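Local coordinates for AtxE2 (Asticcacaulis excentricus, PDB 5TXE), which hydrolyses the isopeptide bond of the lasso peptides astexin-2 and astexin-3, turning the threaded substrates into linear peptides, at residues F416-V420 and S440-L444; I435-S439 and A527-V533; F543-S549 and T600-S606. The protein carries 1 engineered substitution. One frame throughout, in Å; residues are numbered along the deposited sequence.

Interaction 1 (F416-V420 and S440-L444)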
loop_
_atom_site.group_PDB
_atom_site.type_symbol
_atom_site.label_atom_id
_atom_site.label_comp_id
_atom_site.label_asym_id
_atom_site.label_seq_id
_atom_site.Cartn_x
_atom_site.Cartn_y
_atom_site.Cartn_z
ATOM N N PHE A 416 -16.480 -8.053 -4.015
ATOM C CA PHE A 416 -16.197 -8.957 -2.905
ATOM C C PHE A 416 -15.775 -8.161 -1.665
ATOM O O PHE A 416 -15.395 -6.973 -1.772
ATOM C CB PHE A 416 -15.188 -10.030 -3.303
ATOM C CG PHE A 416 -13.727 -9.596 -3.224
ATOM C CD1 PHE A 416 -13.092 -9.020 -4.310
ATOM C CD2 PHE A 416 -12.988 -9.831 -2.064
ATOM C CE1 PHE A 416 -11.744 -8.674 -4.262
ATOM C CE2 PHE A 416 -11.652 -9.463 -1.979
ATOM C CZ PHE A 416 -11.023 -8.892 -3.085
ATOM N N SER A 417 -15.887 -8.809 -0.515
ATOM C CA SER A 417 -15.335 -8.320 0.724
ATOM C C SER A 417 -15.220 -9.467 1.685
ATOM O O SER A 417 -15.736 -10.524 1.395
ATOM C CB SER A 417 -16.244 -7.249 1.302
ATOM O OG SER A 417 -16.165 -6.078 0.514
ATOM N N ASP A 418 -14.529 -9.288 2.811
ATOM C CA ASP A 418 -14.356 -10.344 3.799
ATOM C C ASP A 418 -15.081 -10.007 5.082
ATOM O O ASP A 418 -15.017 -8.890 5.537
ATOM C CB ASP A 418 -12.872 -10.626 4.040
ATOM C CG ASP A 418 -12.195 -11.350 2.827
ATOM O OD1 ASP A 418 -12.709 -12.433 2.399
ATOM O OD2 ASP A 418 -11.174 -10.840 2.278
ATOM N N LEU A 419 -15.842 -10.972 5.608
ATOM C CA LEU A 419 -16.511 -10.880 6.855
ATOM C C LEU A 419 -15.653 -11.609 7.871
ATOM O O LEU A 419 -15.247 -12.741 7.656
ATOM C CB LEU A 419 -17.887 -11.482 6.753
ATOM C CG LEU A 419 -18.623 -11.613 8.078
ATOM C CD1 LEU A 419 -18.914 -10.246 8.665
ATOM C CD2 LEU A 419 -19.931 -12.411 7.943
ATOM N N VAL A 420 -15.381 -10.954 8.995
ATOM C CA VAL A 420 -14.601 -11.563 10.050
ATOM C C VAL A 420 -15.437 -11.614 11.279
ATOM O O VAL A 420 -16.036 -10.602 11.653
ATOM C CB VAL A 420 -13.367 -10.726 10.325
ATOM C CG1 VAL A 420 -12.419 -11.425 11.284
ATOM C CG2 VAL A 420 -12.661 -10.382 9.008
ATOM N N SER A 440 -8.845 -5.882 0.479
ATOM C CA SER A 440 -8.976 -7.096 1.245
ATOM C C SER A 440 -8.422 -8.311 0.513
ATOM O O SER A 440 -8.948 -9.406 0.679
ATOM C CB SER A 440 -10.451 -7.348 1.622
ATOM O OG SER A 440 -10.474 -8.228 2.746
ATOM N N ARG A 441 -7.334 -8.160 -0.231
ATOM C CA ARG A 441 -6.826 -9.307 -0.984
ATOM C C ARG A 441 -5.965 -10.218 -0.176
ATOM O O ARG A 441 -5.886 -11.413 -0.482
ATOM C CB ARG A 441 -6.046 -8.885 -2.228
ATOM C CG ARG A 441 -6.874 -8.052 -3.190
ATOM C CD ARG A 441 -6.211 -7.987 -4.587
ATOM N NE ARG A 441 -7.161 -7.578 -5.605
ATOM C CZ ARG A 441 -7.802 -8.402 -6.430
ATOM N NH1 ARG A 441 -7.638 -9.726 -6.400
ATOM N NH2 ARG A 441 -8.618 -7.872 -7.319
ATOM N N GLY A 442 -5.296 -9.663 0.832
ATOM C CA GLY A 442 -4.157 -10.320 1.464
ATOM C C GLY A 442 -4.481 -10.530 2.908
ATOM O O GLY A 442 -5.639 -10.776 3.258
ATOM N N PHE A 443 -3.442 -10.436 3.737
ATOM C CA PHE A 443 -3.569 -10.709 5.152
ATOM C C PHE A 443 -4.438 -9.628 5.810
ATOM O O PHE A 443 -4.298 -8.469 5.512
ATOM C CB PHE A 443 -2.187 -10.815 5.778
ATOM C CG PHE A 443 -2.212 -10.920 7.241
ATOM C CD1 PHE A 443 -2.932 -11.942 7.869
ATOM C CD2 PHE A 443 -1.532 -9.954 8.043
ATOM C CE1 PHE A 443 -3.004 -12.007 9.278
ATOM C CE2 PHE A 443 -1.581 -10.030 9.445
ATOM C CZ PHE A 443 -2.318 -11.058 10.067
ATOM N N LEU A 444 -5.377 -10.037 6.632
ATOM C CA LEU A 444 -6.232 -9.088 7.365
ATOM C C LEU A 444 -5.445 -8.475 8.502
ATOM O O LEU A 444 -5.355 -9.060 9.574
ATOM C CB LEU A 444 -7.438 -9.822 7.902
ATOM C CG LEU A 444 -8.355 -10.407 6.796
ATOM C CD1 LEU A 444 -9.467 -11.213 7.428
ATOM C CD2 LEU A 444 -8.943 -9.375 5.880
#
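In the mixed sheet of the α/β-hydrolase domain, F416, D418 and V420 of strand 414-421 turn their side chains onto S440, R441 and L444, which belong to the loop leaving the C-terminal end of strand 431-436. Y438, the tyrosine that stabilises the alkoxide intermediate, lies two residues before S440, and their side chains are about 8 Å apart. The one hydrogen bond between the segments is short: S440 OG donates to D418 OD2 at 2.7 Å, meeting the anti lone pair of that oxygen, on the side turned away from the other carboxylate oxygen. With its hydroxyl trans to the backbone N (chi1 -159°), S440 extends OG toward the strand. The same hydroxyl bonds to S466 OG, while D418 OD1 forms a salt bridge with R404, so both oxygens of this buried carboxylate are engaged and its rotation is fixed. The arginine probably favours the charged form of D418, even though OD2 also lies only 3.1 Å from the carbonyl oxygen S440 O, a second acceptor to which it makes no bond.

To one side of this polar centre, F416 presents the edge of its ring to the loop, with S440 O in the ring plane 3.8 Å from CE2. The CZ corner approaches R441 CG at 4.2 Å, and CE1 lies over one face of the guanidinium, whose NH1 bonds to S326 O. To the other side the contact is apolar: V420 CG2 meets L444 CD1 at 3.7 Å as the two side chains run alongside in opposite senses. Strand 463-467 contributes S466 beside D418 and L444, H468 just beyond it stacks on F416, strand 401-408 flanks 414-421 on its other edge, and I454 of helix 454-459 packs against V420 and L444.

Interaction 2 (I435-S439 and A527-V533). Engineered in segment 527-533: A527 (natural residue Ser).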
loop_
_atom_site.group_PDB
_atom_site.type_symbol
_atom_site.label_atom_id
_atom_site.label_comp_id
_atom_site.label_asym_id
_atom_site.label_seq_id
_atom_site.Cartn_x
_atom_site.Cartn_y
_atom_site.Cartn_z
ATOM N N ILE A 435 -16.446 -1.394 9.907
ATOM C CA ILE A 435 -16.006 -1.493 8.514
ATOM C C ILE A 435 -14.584 -0.931 8.383
ATOM O O ILE A 435 -14.323 0.207 8.813
ATOM C CB ILE A 435 -16.955 -0.740 7.599
ATOM C CG1 ILE A 435 -18.375 -1.308 7.731
ATOM C CG2 ILE A 435 -16.491 -0.856 6.191
ATOM C CD1 ILE A 435 -19.432 -0.435 7.092
ATOM N N VAL A 436 -13.688 -1.762 7.831
ATOM C CA VAL A 436 -12.310 -1.431 7.549
ATOM C C VAL A 436 -12.147 -1.432 6.016
ATOM O O VAL A 436 -12.624 -2.358 5.361
ATOM C CB VAL A 436 -11.376 -2.411 8.190
ATOM C CG1 VAL A 436 -9.934 -2.139 7.856
ATOM C CG2 VAL A 436 -11.563 -2.406 9.660
ATOM N N GLN A 437 -11.484 -0.411 5.460
ATOM C CA GLN A 437 -11.314 -0.255 4.040
ATOM C C GLN A 437 -9.813 -0.196 3.624
ATOM O O GLN A 437 -8.954 0.006 4.468
ATOM C CB GLN A 437 -11.966 1.057 3.604
ATOM C CG GLN A 437 -13.323 1.347 4.170
ATOM C CD GLN A 437 -13.865 2.643 3.604
ATOM O OE1 GLN A 437 -14.191 2.727 2.410
ATOM N NE2 GLN A 437 -13.926 3.672 4.431
ATOM N N TYR A 438 -9.474 -0.264 2.331
ATOM C CA TYR A 438 -10.394 -0.513 1.220
ATOM C C TYR A 438 -9.861 -1.569 0.273
ATOM O O TYR A 438 -10.307 -1.629 -0.876
ATOM C CB TYR A 438 -10.686 0.749 0.412
ATOM C CG TYR A 438 -9.485 1.616 0.050
ATOM C CD1 TYR A 438 -8.767 1.411 -1.142
ATOM C CD2 TYR A 438 -9.063 2.650 0.899
ATOM C CE1 TYR A 438 -7.689 2.206 -1.462
ATOM C CE2 TYR A 438 -7.997 3.452 0.566
ATOM C CZ TYR A 438 -7.318 3.251 -0.611
ATOM O OH TYR A 438 -6.265 4.061 -0.933
ATOM N N SER A 439 -8.913 -2.375 0.765
ATOM C CA SER A 439 -8.485 -3.561 0.069
ATOM C C SER A 439 -8.408 -4.745 1.012
ATOM O O SER A 439 -7.967 -4.636 2.166
ATOM C CB SER A 439 -7.188 -3.430 -0.731
ATOM O OG SER A 439 -6.278 -2.621 -0.103
ATOM N N ALA A 527 -6.821 7.457 3.660
ATOM C CA ALA A 527 -6.600 7.774 2.249
ATOM C C ALA A 527 -7.948 7.816 1.503
ATOM O O ALA A 527 -8.843 8.531 1.925
ATOM C CB ALA A 527 -5.605 6.791 1.639
ATOM N N ASP A 528 -8.148 6.984 0.495
ATOM C CA ASP A 528 -9.379 7.051 -0.259
ATOM C C ASP A 528 -10.547 6.659 0.631
ATOM O O ASP A 528 -11.602 7.189 0.513
ATOM C CB ASP A 528 -9.308 6.234 -1.553
ATOM C CG ASP A 528 -10.450 6.605 -2.523
ATOM O OD1 ASP A 528 -10.502 7.789 -2.911
ATOM O OD2 ASP A 528 -11.330 5.747 -2.809
ATOM N N GLY A 529 -10.300 5.819 1.619
ATOM C CA GLY A 529 -11.295 5.468 2.588
ATOM C C GLY A 529 -11.662 6.595 3.499
ATOM O O GLY A 529 -12.784 6.604 4.003
ATOM N N ALA A 530 -10.732 7.542 3.731
ATOM C CA ALA A 530 -11.080 8.693 4.522
ATOM C C ALA A 530 -12.120 9.522 3.799
ATOM O O ALA A 530 -13.035 10.045 4.422
ATOM C CB ALA A 530 -9.875 9.549 4.809
ATOM N N THR A 531 -11.927 9.691 2.500
ATOM C CA THR A 531 -12.881 10.461 1.682
ATOM C C THR A 531 -14.275 9.813 1.808
ATOM O O THR A 531 -15.312 10.482 1.914
ATOM C CB THR A 531 -12.407 10.464 0.233
ATOM O OG1 THR A 531 -11.028 10.872 0.169
ATOM C CG2 THR A 531 -13.216 11.375 -0.649
ATOM N N THR A 532 -14.296 8.489 1.813
ATOM C CA THR A 532 -15.547 7.762 1.907
ATOM C C THR A 532 -16.152 8.001 3.260
ATOM O O THR A 532 -17.327 8.120 3.381
ATOM C CB THR A 532 -15.322 6.249 1.624
ATOM O OG1 THR A 532 -15.055 6.072 0.239
ATOM C CG2 THR A 532 -16.491 5.407 2.020
ATOM N N VAL A 533 -15.346 8.065 4.293
ATOM C CA VAL A 533 -15.895 8.370 5.588
ATOM C C VAL A 533 -16.554 9.717 5.612
ATOM O O VAL A 533 -17.621 9.866 6.192
ATOM C CB VAL A 533 -14.848 8.398 6.667
ATOM C CG1 VAL A 533 -15.444 8.857 7.984
ATOM C CG2 VAL A 533 -14.254 7.000 6.835
HETATM O O HOH W 1 -13.658 3.688 0.104
#
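The aromatic ring of Y438 stands against the first turn of helix 528-539. A527 CB sits at the ring edge, near its plane and 3.8 Å from Y438 OH, while the backbone nitrogens of D528 and G529 approach obliquely, each 3.5 Å from CE2. The D528 carboxylate plane is turned 82° from the ring, and D528 CB touches CZ at 3.7 Å; an aromatic side chain of the bound peptide meets Y438 edge-to-face.

This is the nucleophile elbow of an α/β-hydrolase. A527, an engineered replacement of the nucleophilic serine, occupies the N-cap position of the helix with the strained backbone expected of that turn, and H638, the probable charge-relay histidine, lies beside its methyl group. The position of Y438 beside the D528 N-H is consistent with an oxyanion hole like that of prolyl oligopeptidases, in which a tyrosine hydroxyl works with the backbone N-H after the serine. A cis peptide bond precedes Y438, and its chi1 of 45° sets the ring between the backbone N and carbonyl carbon, turned to the elbow.

Next in the chain to Y438, Q437 also faces the helix. G529 has no side chain to intervene, and the two backbones come close. The Q437 amide reaches G529 on a chain extended beyond CG: NE2 bonds to T524 O on strand 521-525 and adds a weak bond to G529 O at 3.2 Å, a carbonyl that also accepts the helical bond from V533 N. T532 CG2 packs 3.6 Å from Q437 OE1, and T532 OG1 bonds to R496, which also forms a salt bridge with D528. The amide oxygen is satisfied by a water that donates to Q437 OE1 at 2.6 Å and is hydrogen-bonded to T532 OG1 at 2.8 Å.

Interaction 3 (F543-S549 and T600-S606)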
loop_
_atom_site.group_PDB
_atom_site.type_symbol
_atom_site.label_atom_id
_atom_site.label_comp_id
_atom_site.label_asym_id
_atom_site.label_seq_id
_atom_site.Cartn_x
_atom_site.Cartn_y
_atom_site.Cartn_z
ATOM N N PHE A 543 -24.323 5.307 9.862
ATOM C CA PHE A 543 -23.160 5.019 10.730
ATOM C C PHE A 543 -23.292 5.569 12.122
ATOM O O PHE A 543 -23.563 6.714 12.300
ATOM C CB PHE A 543 -21.916 5.530 10.016
ATOM C CG PHE A 543 -21.768 4.924 8.661
ATOM C CD1 PHE A 543 -21.437 3.593 8.540
ATOM C CD2 PHE A 543 -21.983 5.640 7.549
ATOM C CE1 PHE A 543 -21.308 3.015 7.318
ATOM C CE2 PHE A 543 -21.869 5.062 6.315
ATOM C CZ PHE A 543 -21.522 3.752 6.213
ATOM N N ALA A 544 -23.089 4.755 13.135
ATOM C CA ALA A 544 -23.234 5.235 14.479
ATOM C C ALA A 544 -21.909 5.748 15.110
ATOM O O ALA A 544 -21.930 6.309 16.228
ATOM C CB ALA A 544 -23.783 4.134 15.335
ATOM N N ALA A 545 -20.781 5.480 14.461
ATOM C CA ALA A 545 -19.446 5.968 14.929
ATOM C C ALA A 545 -18.430 5.833 13.816
ATOM O O ALA A 545 -18.619 4.994 12.906
ATOM C CB ALA A 545 -19.004 5.225 16.159
ATOM N N ALA A 546 -17.424 6.702 13.822
ATOM C CA ALA A 546 -16.416 6.665 12.793
ATOM C C ALA A 546 -15.042 7.043 13.304
ATOM O O ALA A 546 -14.922 7.734 14.333
ATOM C CB ALA A 546 -16.822 7.528 11.636
ATOM N N VAL A 547 -14.022 6.537 12.600
ATOM C CA VAL A 547 -12.661 6.871 12.795
ATOM C C VAL A 547 -12.062 7.149 11.437
ATOM O O VAL A 547 -12.361 6.447 10.483
ATOM C CB VAL A 547 -11.893 5.740 13.457
ATOM C CG1 VAL A 547 -10.421 6.126 13.605
ATOM C CG2 VAL A 547 -12.482 5.457 14.841
ATOM N N THR A 548 -11.252 8.210 11.330
ATOM C CA THR A 548 -10.514 8.515 10.100
ATOM C C THR A 548 -9.074 8.900 10.455
ATOM O O THR A 548 -8.827 9.397 11.545
ATOM C CB THR A 548 -11.225 9.607 9.293
ATOM O OG1 THR A 548 -10.517 9.833 8.108
ATOM C CG2 THR A 548 -11.246 10.963 9.994
ATOM N N SER A 549 -8.135 8.685 9.570
ATOM C CA SER A 549 -6.746 9.068 9.811
ATOM C C SER A 549 -6.449 10.492 9.338
ATOM O O SER A 549 -5.423 11.054 9.681
ATOM C CB SER A 549 -5.834 8.159 9.057
ATOM O OG SER A 549 -5.956 8.449 7.672
ATOM N N THR A 600 -22.788 12.003 13.964
ATOM C CA THR A 600 -22.017 10.810 14.250
ATOM C C THR A 600 -20.701 11.128 14.970
ATOM O O THR A 600 -19.927 11.900 14.477
ATOM C CB THR A 600 -21.666 10.130 12.930
ATOM O OG1 THR A 600 -22.873 9.801 12.238
ATOM C CG2 THR A 600 -20.904 8.829 13.160
ATOM N N PRO A 601 -20.406 10.451 16.069
ATOM C CA PRO A 601 -19.103 10.540 16.729
ATOM C C PRO A 601 -17.981 10.236 15.785
ATOM O O PRO A 601 -18.001 9.215 15.113
ATOM C CB PRO A 601 -19.185 9.481 17.813
ATOM C CG PRO A 601 -20.654 9.363 18.127
ATOM C CD PRO A 601 -21.330 9.517 16.783
ATOM N N LEU A 602 -16.996 11.127 15.732
ATOM C CA LEU A 602 -15.865 10.973 14.834
ATOM C C LEU A 602 -14.554 11.200 15.588
ATOM O O LEU A 602 -14.350 12.255 16.251
ATOM C CB LEU A 602 -15.980 12.007 13.761
ATOM C CG LEU A 602 -14.813 12.078 12.788
ATOM C CD1 LEU A 602 -14.674 10.783 12.025
ATOM C CD2 LEU A 602 -14.952 13.242 11.826
ATOM N N LEU A 603 -13.688 10.206 15.495
ATOM C CA LEU A 603 -12.345 10.277 15.967
ATOM C C LEU A 603 -11.386 10.432 14.813
ATOM O O LEU A 603 -11.424 9.619 13.892
ATOM C CB LEU A 603 -12.002 9.042 16.743
ATOM C CG LEU A 603 -10.557 8.938 17.212
ATOM C CD1 LEU A 603 -10.248 9.946 18.265
ATOM C CD2 LEU A 603 -10.352 7.570 17.825
ATOM N N ILE A 604 -10.511 11.451 14.866
ATOM C CA ILE A 604 -9.479 11.641 13.829
ATOM C C ILE A 604 -8.091 11.398 14.443
ATOM O O ILE A 604 -7.696 12.078 15.405
ATOM C CB ILE A 604 -9.531 13.073 13.243
ATOM C CG1 ILE A 604 -10.956 13.416 12.760
ATOM C CG2 ILE A 604 -8.586 13.263 12.094
ATOM C CD1 ILE A 604 -11.226 14.911 12.686
ATOM N N GLN A 605 -7.344 10.470 13.877
ATOM C CA GLN A 605 -6.047 10.113 14.424
ATOM C C GLN A 605 -5.054 10.503 13.380
ATOM O O GLN A 605 -4.717 9.702 12.485
ATOM C CB GLN A 605 -6.002 8.636 14.744
ATOM C CG GLN A 605 -6.938 8.269 15.888
ATOM C CD GLN A 605 -6.468 7.103 16.724
ATOM O OE1 GLN A 605 -5.560 7.265 17.579
ATOM N NE2 GLN A 605 -7.117 5.942 16.572
ATOM N N SER A 606 -4.618 11.762 13.435
ATOM C CA SER A 606 -3.859 12.348 12.338
ATOM C C SER A 606 -2.360 12.428 12.586
ATOM O O SER A 606 -1.923 12.679 13.694
ATOM C CB SER A 606 -4.395 13.775 12.093
ATOM O OG SER A 606 -3.797 14.391 10.980
#
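With OG1 trans to its carbonyl carbon (chi1 -59°), T600 directs its hydroxyl to F543 O, donating a 3.2 Å hydrogen bond just before two parallel strands begin. Its CG2 methyl meanwhile rests 3.6 Å from A545 N. In T548 the hydroxyl is trans to the backbone N (chi1 -178°) and bonds to S550 O; this leaves CG2 between N and the carbonyl carbon, where it meets I604 CG1 at 3.7 Å and, obliquely, L602 CD1.

Strands 545-548 and 602-606 run parallel at 13°. A546 N donates to P601 O at 2.9 Å, L603 N to A546 O, T548 N to L603 O and Q605 N to T548 O, each staggered as in parallel β-structure. The carbonyls also receive CA-H···O contacts, the shortest from V547 CA to L603 O at 3.2 Å. A546 CB touches L602 CD1, and on the other face V547 CG2 lies alongside L603 CB at 4.1 Å.

The pair lies within the α/β-hydrolase sheet, one strand in from its 628-633 edge, and S606 lies close to E610, the probable charge-relay acid. Helix 528-539 packs on A546 and T548, W656 of helix 643-662 on V547 and L603, and strands 521-525 and 628-633 extend the sheet beyond 545-548 and 602-607, respectively.

In the fold
All three contacts are buried and draw on one mixed sheet, yet they use it differently. Interaction 3 joins two adjacent strands mainly through backbone bonds and buries about twice as much surface as either of the others. Interactions 1 and 2 instead rely on side chains to hold successive parts of the loop after strand 431-436: the first ties it to strand 414-421 through a carboxylate, a ring edge and one apolar pair, the second sets it against the nucleophile elbow with an aromatic ring, an amide and a water. Interactions 2 and 3 touch directly, A530 CB lying 3.4 Å from T548 OG1, whereas interactions 1 and 3 remain about 12 Å apart at their nearest atoms.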